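Local atomic coordinates of glycosyl hydrolase, family 31/fibronectin type III domain protein (Clostridium perfringens, PDB entry 4UAP), a protein that binds N-acetylgalactosamine, and probably related galacto-configured sugars, through a beta-sandwich carbohydrate-binding module of a family 31 glycoside hydrolase. Residues 90-95 with 126-131. Sequence-based numbering, arbitrary orientation.
Sequences VKAVGY and IVITAL
Tyr95 brings the one aromatic ring of this strand pair against Val127, which meets it at the edge and not over a face: Val127 CG2 lies near the ring plane, 3.8 Å from Tyr95 CE1. With CG anti to the carbonyl carbon (chi1 -62°), the tyrosine starts beside its own backbone N, and the ring then comes back to the neighbouring strand. The other flat groups are the peptides of residues 90-95 and 126-131, which illustrate antiparallel pairing in regular form. In the hydrogen-bonded pair Val93-Val127, Val127 N reaches Val93 O at 2.8 Å with a nearly straight N-H...O angle of 174°, while Val93 N returns a bond to Val127 O from within that carbonyl's plane. Lys91 and Thr129 form the next such pair, their two donors tilted somewhat from the carbonyl planes. Each of these four carbonyls also takes a CA-H...O contact, the shortest from Ala92 CA to Val127 O at 3.2 Å.

One face of the sheet carries Val90, Ala92, Ile126, Ile128 and Ala130, and is buried. Val90 CG2 presses on Ile128 CG2 at 3.5 Å, tighter than usual for two methyls, and beyond them Phe70 of strand 64-74 covers Ala92, Ile126 and Ile128. On the other face the aliphatic part of Lys91 lies alongside Thr129, pointing the same way, with Lys91 CG 3.8 Å from Thr129 CB; Leu131 CD1 flanks that same CG at 4.0 Å.

Strands 55-61 and 99-106 continue the sheet beyond this central pair. The chemistry is thus divided: four backbone bonds pair the N-H and C=O groups of Lys91 with Thr129 and of Val93 with Val127, apolar branches join the two sheets of the sandwich, and the other face sets the Lys91 stem and the Tyr95 ring edge against Thr129, Leu131 and Val127, well away from the bound sugar and calcium ion.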
ATOM      1  N   VAL A  90       7.446  -3.083   5.036  1.00  7.46           N
ATOM      2  CA  VAL A  90       6.593  -3.620   3.992  1.00  7.51           C
ATOM      3  C   VAL A  90       7.312  -4.753   3.303  1.00  9.87           C
ATOM      4  O   VAL A  90       8.543  -4.787   3.259  1.00  8.99           O
ATOM      5  CB  VAL A  90       6.214  -2.524   2.959  1.00 10.00           C
ATOM      6  CG1 VAL A  90       7.448  -2.047   2.187  1.00  8.88           C
ATOM      7  CG2 VAL A  90       5.098  -2.994   2.011  1.00 10.65           C
ATOM      8  N   LYS A  91       6.544  -5.693   2.775  1.00  7.31           N
ATOM      9  CA  LYS A  91       7.114  -6.689   1.888  1.00 10.51           C
ATOM     10  C   LYS A  91       6.224  -6.803   0.667  1.00  9.50           C
ATOM     11  O   LYS A  91       5.081  -6.333   0.669  1.00  8.25           O
ATOM     12  CB  LYS A  91       7.257  -8.048   2.587  1.00 12.72           C
ATOM     13  CG  LYS A  91       5.938  -8.681   3.014  1.00 11.23           C
ATOM     14  CD  LYS A  91       6.136 -10.132   3.464  1.00 14.34           C
ATOM     15  CE  LYS A  91       4.791 -10.779   3.768  1.00 22.26           C
ATOM     16  NZ  LYS A  91       4.918 -12.154   4.328  1.00 25.66           N
ATOM     17  N   ALA A  92       6.735  -7.435  -0.378  1.00  7.76           N
ATOM     18  CA  ALA A  92       5.923  -7.629  -1.563  1.00  7.46           C
ATOM     19  C   ALA A  92       6.328  -8.899  -2.299  1.00  9.17           C
ATOM     20  O   ALA A  92       7.472  -9.355  -2.212  1.00  9.82           O
ATOM     21  CB  ALA A  92       6.026  -6.421  -2.483  1.00  7.63           C
ATOM     22  N   VAL A  93       5.361  -9.456  -3.015  1.00  8.41           N
ATOM     23  CA  VAL A  93       5.534 -10.673  -3.795  1.00 11.30           C
ATOM     24  C   VAL A  93       4.832 -10.469  -5.125  1.00 13.35           C
ATOM     25  O   VAL A  93       3.751  -9.873  -5.169  1.00 10.15           O
ATOM     26  CB  VAL A  93       4.942 -11.901  -3.080  1.00 13.09           C
ATOM     27  CG1 VAL A  93       5.094 -13.146  -3.942  1.00 15.02           C
ATOM     28  CG2 VAL A  93       5.611 -12.101  -1.723  1.00 13.50           C
ATOM     29  N   GLY A  94       5.448 -10.937  -6.207  1.00  7.06           N
ATOM     30  CA  GLY A  94       4.837 -10.830  -7.516  1.00  9.92           C
ATOM     31  C   GLY A  94       4.541 -12.221  -8.043  1.00 10.36           C
ATOM     32  O   GLY A  94       5.195 -13.190  -7.649  1.00  9.40           O
ATOM     33  N   TYR A  95       3.550 -12.317  -8.923  1.00 12.48           N
ATOM     34  CA  TYR A  95       3.183 -13.592  -9.535  1.00 12.41           C
ATOM     35  C   TYR A  95       3.083 -13.457 -11.048  1.00 14.63           C
ATOM     36  O   TYR A  95       2.660 -12.429 -11.578  1.00 11.15           O
ATOM     37  CB  TYR A  95       1.851 -14.114  -8.980  1.00 12.13           C
ATOM     38  CG  TYR A  95       1.873 -14.398  -7.496  1.00 16.40           C
ATOM     39  CD1 TYR A  95       1.607 -13.395  -6.573  1.00 15.10           C
ATOM     40  CD2 TYR A  95       2.171 -15.663  -7.018  1.00 18.19           C
ATOM     41  CE1 TYR A  95       1.634 -13.654  -5.210  1.00 19.19           C
ATOM     42  CE2 TYR A  95       2.199 -15.931  -5.670  1.00 18.21           C
ATOM     43  CZ  TYR A  95       1.924 -14.928  -4.768  1.00 17.38           C
ATOM     44  OH  TYR A  95       1.955 -15.201  -3.420  1.00 21.73           O
ATOM     45  N   ILE A 126       0.470  -8.533  -7.987  1.00  8.40           N
ATOM     46  CA  ILE A 126       1.457  -8.120  -7.002  1.00  5.71           C
ATOM     47  C   ILE A 126       0.756  -8.008  -5.665  1.00  8.12           C
ATOM     48  O   ILE A 126      -0.320  -7.410  -5.557  1.00  6.54           O
ATOM     49  CB  ILE A 126       2.132  -6.790  -7.396  1.00 11.86           C
ATOM     50  CG1 ILE A 126       3.096  -7.037  -8.566  1.00 14.98           C
ATOM     51  CG2 ILE A 126       2.882  -6.189  -6.211  1.00  8.83           C
ATOM     52  CD1 ILE A 126       3.806  -5.809  -9.052  1.00 17.64           C
ATOM     53  N   VAL A 127       1.334  -8.631  -4.652  1.00  6.27           N
ATOM     54  CA  VAL A 127       0.736  -8.589  -3.331  1.00  6.56           C
ATOM     55  C   VAL A 127       1.669  -7.835  -2.421  1.00  6.07           C
ATOM     56  O   VAL A 127       2.828  -8.217  -2.267  1.00  8.20           O
ATOM     57  CB  VAL A 127       0.471  -9.987  -2.763  1.00  8.04           C
ATOM     58  CG1 VAL A 127      -0.175  -9.871  -1.378  1.00 10.80           C
ATOM     59  CG2 VAL A 127      -0.416 -10.799  -3.724  1.00  6.94           C
ATOM     60  N   ILE A 128       1.165  -6.744  -1.859  1.00  6.50           N
ATOM     61  CA  ILE A 128       1.951  -5.870  -0.981  1.00  5.48           C
ATOM     62  C   ILE A 128       1.441  -5.996   0.438  1.00  7.15           C
ATOM     63  O   ILE A 128       0.258  -5.807   0.691  1.00  8.28           O
ATOM     64  CB  ILE A 128       1.865  -4.400  -1.417  1.00  6.89           C
ATOM     65  CG1 ILE A 128       2.354  -4.258  -2.864  1.00  8.40           C
ATOM     66  CG2 ILE A 128       2.670  -3.495  -0.445  1.00  6.59           C
ATOM     67  CD1 ILE A 128       2.121  -2.905  -3.472  1.00  9.29           C
ATOM     68  N   THR A 129       2.325  -6.321   1.370  1.00  8.69           N
ATOM     69  CA  THR A 129       1.894  -6.499   2.743  1.00  9.00           C
ATOM     70  C   THR A 129       2.558  -5.486   3.660  1.00  8.63           C
ATOM     71  O   THR A 129       3.779  -5.478   3.803  1.00  8.25           O
ATOM     72  CB  THR A 129       2.196  -7.921   3.252  1.00 10.14           C
ATOM     73  OG1 THR A 129       1.666  -8.875   2.326  1.00 13.04           O
ATOM     74  CG2 THR A 129       1.536  -8.136   4.601  1.00 10.94           C
ATOM     75  N   ALA A 130       1.743  -4.623   4.259  1.00  6.77           N
ATOM     76  CA  ALA A 130       2.203  -3.736   5.320  1.00 10.74           C
ATOM     77  C   ALA A 130       2.431  -4.554   6.597  1.00  9.60           C
ATOM     78  O   ALA A 130       1.520  -5.217   7.087  1.00  8.33           O
ATOM     79  CB  ALA A 130       1.190  -2.620   5.553  1.00  9.14           C
ATOM     80  N   LEU A 131       3.656  -4.511   7.116  1.00 10.48           N
ATOM     81  CA  LEU A 131       4.047  -5.351   8.246  1.00  9.43           C
ATOM     82  C   LEU A 131       4.073  -4.566   9.545  1.00 12.18           C
ATOM     83  O   LEU A 131       3.803  -5.110  10.610  1.00 14.34           O
ATOM     84  CB  LEU A 131       5.427  -5.974   8.009  1.00  8.81           C
ATOM     85  CG  LEU A 131       5.561  -6.810   6.744  1.00 12.96           C
ATOM     86  CD1 LEU A 131       7.022  -7.194   6.535  1.00 11.03           C
ATOM     87  CD2 LEU A 131       4.674  -8.039   6.862  1.00 15.38           C
TER